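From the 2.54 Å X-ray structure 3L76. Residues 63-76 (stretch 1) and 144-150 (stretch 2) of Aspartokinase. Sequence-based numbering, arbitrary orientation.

Stretch 1, residues 63-76: RREMDMLLSTGEQV
Stretch 2 144-150: HLEITTL

Residues 63-76 form a helix, with phi/psi near -63/-40 and i to i+4 bonds such as Ser-71 N to Asp-67 O (2.8 Å), that continues later in the chain. Residues 144-150 are an extended segment that turns a corner at 146-147: Glu-146 is at -67/-39, between Leu-145 (-137/125) and Ile-147 (-142/122), and Thr-148 is extended again at -141/163. The closest register is Met-68 CA to Thr-148 CA, 5.0 Å, an approach close enough for main chain to pack on main chain; Met-68 CA lies 4.0 Å from Ile-147 O. The contact buries 469 Å², summed over both sides. No clear hydrogen bond crosses it, so the evidence points chiefly to packing.

Thr-149 contributes most, with 98 Å² covered. Its CB points toward the helix, and chi1 of 58° (p) places CG2 3.4 Å from Ser-71 CA, 3.7 Å from Ser-71 CB and 3.1 Å from Glu-74 OE1, while OG1 is 4.2 Å from Leu-70 CB. A short beta-branched side chain suits so close an approach. Glu-74 reaches this methyl with chi1 -40° (m) and chi2 -129°, between wells.

Ser-71 (chi1 150°, t) also points toward the segment. Its CB is 4.0 Å from Thr-148 CA and its OG 3.5 Å from Ile-147 CG2. The small side chain permits this approach, and its hydroxyl is not left unpaired: Gln-75 NE2 donates to Ser-71 OG at 2.8 Å and, weakly, to Ser-71 O at 3.4 Å. Gln-75 (m, t, chi3 70°) thus folds its amide back along the helix, with OE1 3.6 Å from Ile-147 CD1. Ile-147 (m, t) points toward the helix and extends along these two side chains, 65 Å² of it covered.

One turn before Ser-71, Asp-67 (chi1 -80°, m; chi2 -49°) sets CB 3.8 Å from Thr-148 CB. Its OD1 lies 3.4 Å from Thr-149 O, but both are acceptors and no hydrogen bond joins them. Thr-148 (chi1 58°, p) points sideways, its CG2 4.1 Å from Met-68 N. The Met-68 side chain (t, t, chi3 38°) leaves in the away direction, so its backbone faces the segment.

At the beginning of the contact, Arg-64 starts sideways and extends through t, t and chi3 94° until its end comes nearer. NH1 is 2.9 Å from His-144 O, which lies at the guanidinium edge near its plane, and 4.1 Å from Leu-145 CB. The length of arginine spans this gap. The side chains of His-144 and Leu-145 are modelled only to CB.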

# COMPACT_ATOMS: atom_id res chain seq x y z
N ARG A 63 -3.08 -14.93 -4.39
CA ARG A 63 -2.04 -14.11 -5.00
C ARG A 63 -2.50 -12.70 -5.36
O ARG A 63 -1.69 -11.77 -5.42
CB ARG A 63 -1.44 -14.82 -6.23
N ARG A 64 -3.80 -12.53 -5.59
CA ARG A 64 -4.35 -11.20 -5.87
C ARG A 64 -4.02 -10.28 -4.70
O ARG A 64 -3.41 -9.22 -4.87
CB ARG A 64 -5.86 -11.26 -6.08
CG ARG A 64 -6.43 -10.03 -6.77
CD ARG A 64 -7.95 -10.07 -6.90
NE ARG A 64 -8.62 -9.39 -5.79
CZ ARG A 64 -8.90 -8.08 -5.76
NH1 ARG A 64 -8.58 -7.30 -6.79
NH2 ARG A 64 -9.49 -7.56 -4.70
N GLU A 65 -4.43 -10.70 -3.51
CA GLU A 65 -4.11 -9.98 -2.29
C GLU A 65 -2.59 -9.79 -2.15
O GLU A 65 -2.12 -8.72 -1.72
CB GLU A 65 -4.70 -10.68 -1.06
CG GLU A 65 -6.16 -11.14 -1.25
CD GLU A 65 -7.12 -10.00 -1.56
OE1 GLU A 65 -6.74 -8.83 -1.37
OE2 GLU A 65 -8.26 -10.28 -2.00
N MET A 66 -1.81 -10.81 -2.53
CA MET A 66 -0.36 -10.73 -2.40
C MET A 66 0.25 -9.63 -3.27
O MET A 66 1.12 -8.89 -2.82
CB MET A 66 0.30 -12.08 -2.72
CG MET A 66 0.01 -13.19 -1.72
SD MET A 66 0.47 -12.82 -0.00
CE MET A 66 2.17 -12.26 -0.15
N ASP A 67 -0.22 -9.54 -4.52
CA ASP A 67 0.28 -8.52 -5.44
C ASP A 67 0.04 -7.10 -4.91
O ASP A 67 0.97 -6.28 -4.88
CB ASP A 67 -0.35 -8.68 -6.83
CG ASP A 67 0.32 -9.78 -7.65
OD1 ASP A 67 1.57 -9.78 -7.73
OD2 ASP A 67 -0.41 -10.62 -8.22
N MET A 68 -1.19 -6.82 -4.50
CA MET A 68 -1.52 -5.56 -3.85
C MET A 68 -0.57 -5.31 -2.68
O MET A 68 0.13 -4.29 -2.63
CB MET A 68 -2.97 -5.56 -3.34
CG MET A 68 -3.33 -4.34 -2.46
SD MET A 68 -5.04 -4.31 -1.86
CE MET A 68 -5.29 -6.05 -1.51
N LEU A 69 -0.55 -6.26 -1.74
CA LEU A 69 0.30 -6.15 -0.57
C LEU A 69 1.73 -5.78 -0.96
O LEU A 69 2.29 -4.78 -0.48
CB LEU A 69 0.29 -7.48 0.19
CG LEU A 69 0.73 -7.44 1.65
CD1 LEU A 69 0.64 -8.84 2.21
CD2 LEU A 69 2.14 -6.91 1.77
N LEU A 70 2.32 -6.58 -1.83
CA LEU A 70 3.71 -6.39 -2.24
C LEU A 70 3.91 -5.08 -3.00
O LEU A 70 5.00 -4.51 -3.00
CB LEU A 70 4.21 -7.61 -3.05
CG LEU A 70 4.74 -8.80 -2.24
CD1 LEU A 70 3.65 -9.55 -1.46
CD2 LEU A 70 5.50 -9.77 -3.15
N SER A 71 2.85 -4.62 -3.65
CA SER A 71 2.88 -3.35 -4.37
C SER A 71 3.09 -2.14 -3.47
O SER A 71 3.57 -1.11 -3.94
CB SER A 71 1.58 -3.16 -5.16
OG SER A 71 1.27 -1.78 -5.27
N THR A 72 2.73 -2.25 -2.20
CA THR A 72 2.77 -1.09 -1.31
C THR A 72 4.19 -0.63 -0.98
O THR A 72 4.42 0.57 -0.79
CB THR A 72 2.01 -1.33 0.00
OG1 THR A 72 2.70 -2.31 0.78
CG2 THR A 72 0.57 -1.77 -0.27
N GLY A 73 5.12 -1.57 -0.92
CA GLY A 73 6.51 -1.25 -0.64
C GLY A 73 7.13 -0.43 -1.76
O GLY A 73 7.99 0.42 -1.52
N GLU A 74 6.68 -0.71 -2.97
CA GLU A 74 7.13 -0.01 -4.16
C GLU A 74 6.55 1.40 -4.17
O GLU A 74 7.22 2.36 -4.55
CB GLU A 74 6.68 -0.76 -5.41
CG GLU A 74 6.81 -2.27 -5.28
CD GLU A 74 7.54 -2.87 -6.46
OE1 GLU A 74 7.10 -2.65 -7.61
OE2 GLU A 74 8.56 -3.56 -6.23
N GLN A 75 5.30 1.52 -3.75
CA GLN A 75 4.67 2.83 -3.69
C GLN A 75 5.37 3.76 -2.72
O GLN A 75 5.55 4.93 -3.04
CB GLN A 75 3.20 2.73 -3.34
CG GLN A 75 2.32 2.26 -4.47
CD GLN A 75 0.94 1.91 -3.98
OE1 GLN A 75 0.17 2.80 -3.60
NE2 GLN A 75 0.62 0.62 -3.96
N VAL A 76 5.76 3.27 -1.54
CA VAL A 76 6.36 4.19 -0.57
C VAL A 76 7.71 4.67 -1.09
O VAL A 76 8.08 5.83 -0.94
CB VAL A 76 6.47 3.66 0.92
CG1 VAL A 76 5.52 2.51 1.19
CG2 VAL A 76 7.91 3.33 1.31
N HIS A 144 -10.71 -6.75 -10.97
CA HIS A 144 -9.66 -5.81 -11.36
C HIS A 144 -8.83 -5.39 -10.14
O HIS A 144 -9.25 -5.58 -9.00
CB HIS A 144 -10.26 -4.58 -12.06
N LEU A 145 -7.64 -4.84 -10.39
CA LEU A 145 -6.77 -4.33 -9.32
C LEU A 145 -6.16 -2.99 -9.72
O LEU A 145 -5.53 -2.90 -10.77
CB LEU A 145 -5.68 -5.36 -8.97
N GLU A 146 -6.33 -1.95 -8.89
CA GLU A 146 -5.86 -0.61 -9.25
C GLU A 146 -4.33 -0.47 -9.31
O GLU A 146 -3.80 0.22 -10.18
CB GLU A 146 -6.48 0.47 -8.33
CG GLU A 146 -7.99 0.62 -8.49
CD GLU A 146 -8.40 1.25 -9.81
OE1 GLU A 146 -7.52 1.71 -10.57
OE2 GLU A 146 -9.62 1.29 -10.10
N ILE A 147 -3.62 -1.12 -8.38
CA ILE A 147 -2.16 -1.16 -8.40
C ILE A 147 -1.62 -2.53 -7.96
O ILE A 147 -1.90 -3.01 -6.86
CB ILE A 147 -1.50 -0.06 -7.51
CG1 ILE A 147 -2.27 1.26 -7.59
CG2 ILE A 147 -0.05 0.15 -7.92
CD1 ILE A 147 -1.71 2.33 -6.69
N THR A 148 -0.85 -3.16 -8.84
CA THR A 148 -0.16 -4.40 -8.50
C THR A 148 1.23 -4.43 -9.11
O THR A 148 1.53 -3.66 -10.03
CB THR A 148 -0.92 -5.64 -9.00
OG1 THR A 148 -1.09 -5.56 -10.42
CG2 THR A 148 -2.28 -5.74 -8.32
N THR A 149 2.07 -5.31 -8.60
CA THR A 149 3.40 -5.49 -9.15
C THR A 149 3.43 -6.77 -9.99
O THR A 149 2.43 -7.50 -10.06
CB THR A 149 4.43 -5.57 -8.03
OG1 THR A 149 4.11 -6.65 -7.15
CG2 THR A 149 4.44 -4.27 -7.25
N LEU A 150 4.56 -7.03 -10.63
CA LEU A 150 4.69 -8.19 -11.52
C LEU A 150 5.27 -9.42 -10.82
O LEU A 150 5.35 -10.49 -11.42
CB LEU A 150 5.55 -7.86 -12.74
CG LEU A 150 5.09 -6.68 -13.60
CD1 LEU A 150 6.06 -6.45 -14.76
CD2 LEU A 150 3.68 -6.91 -14.12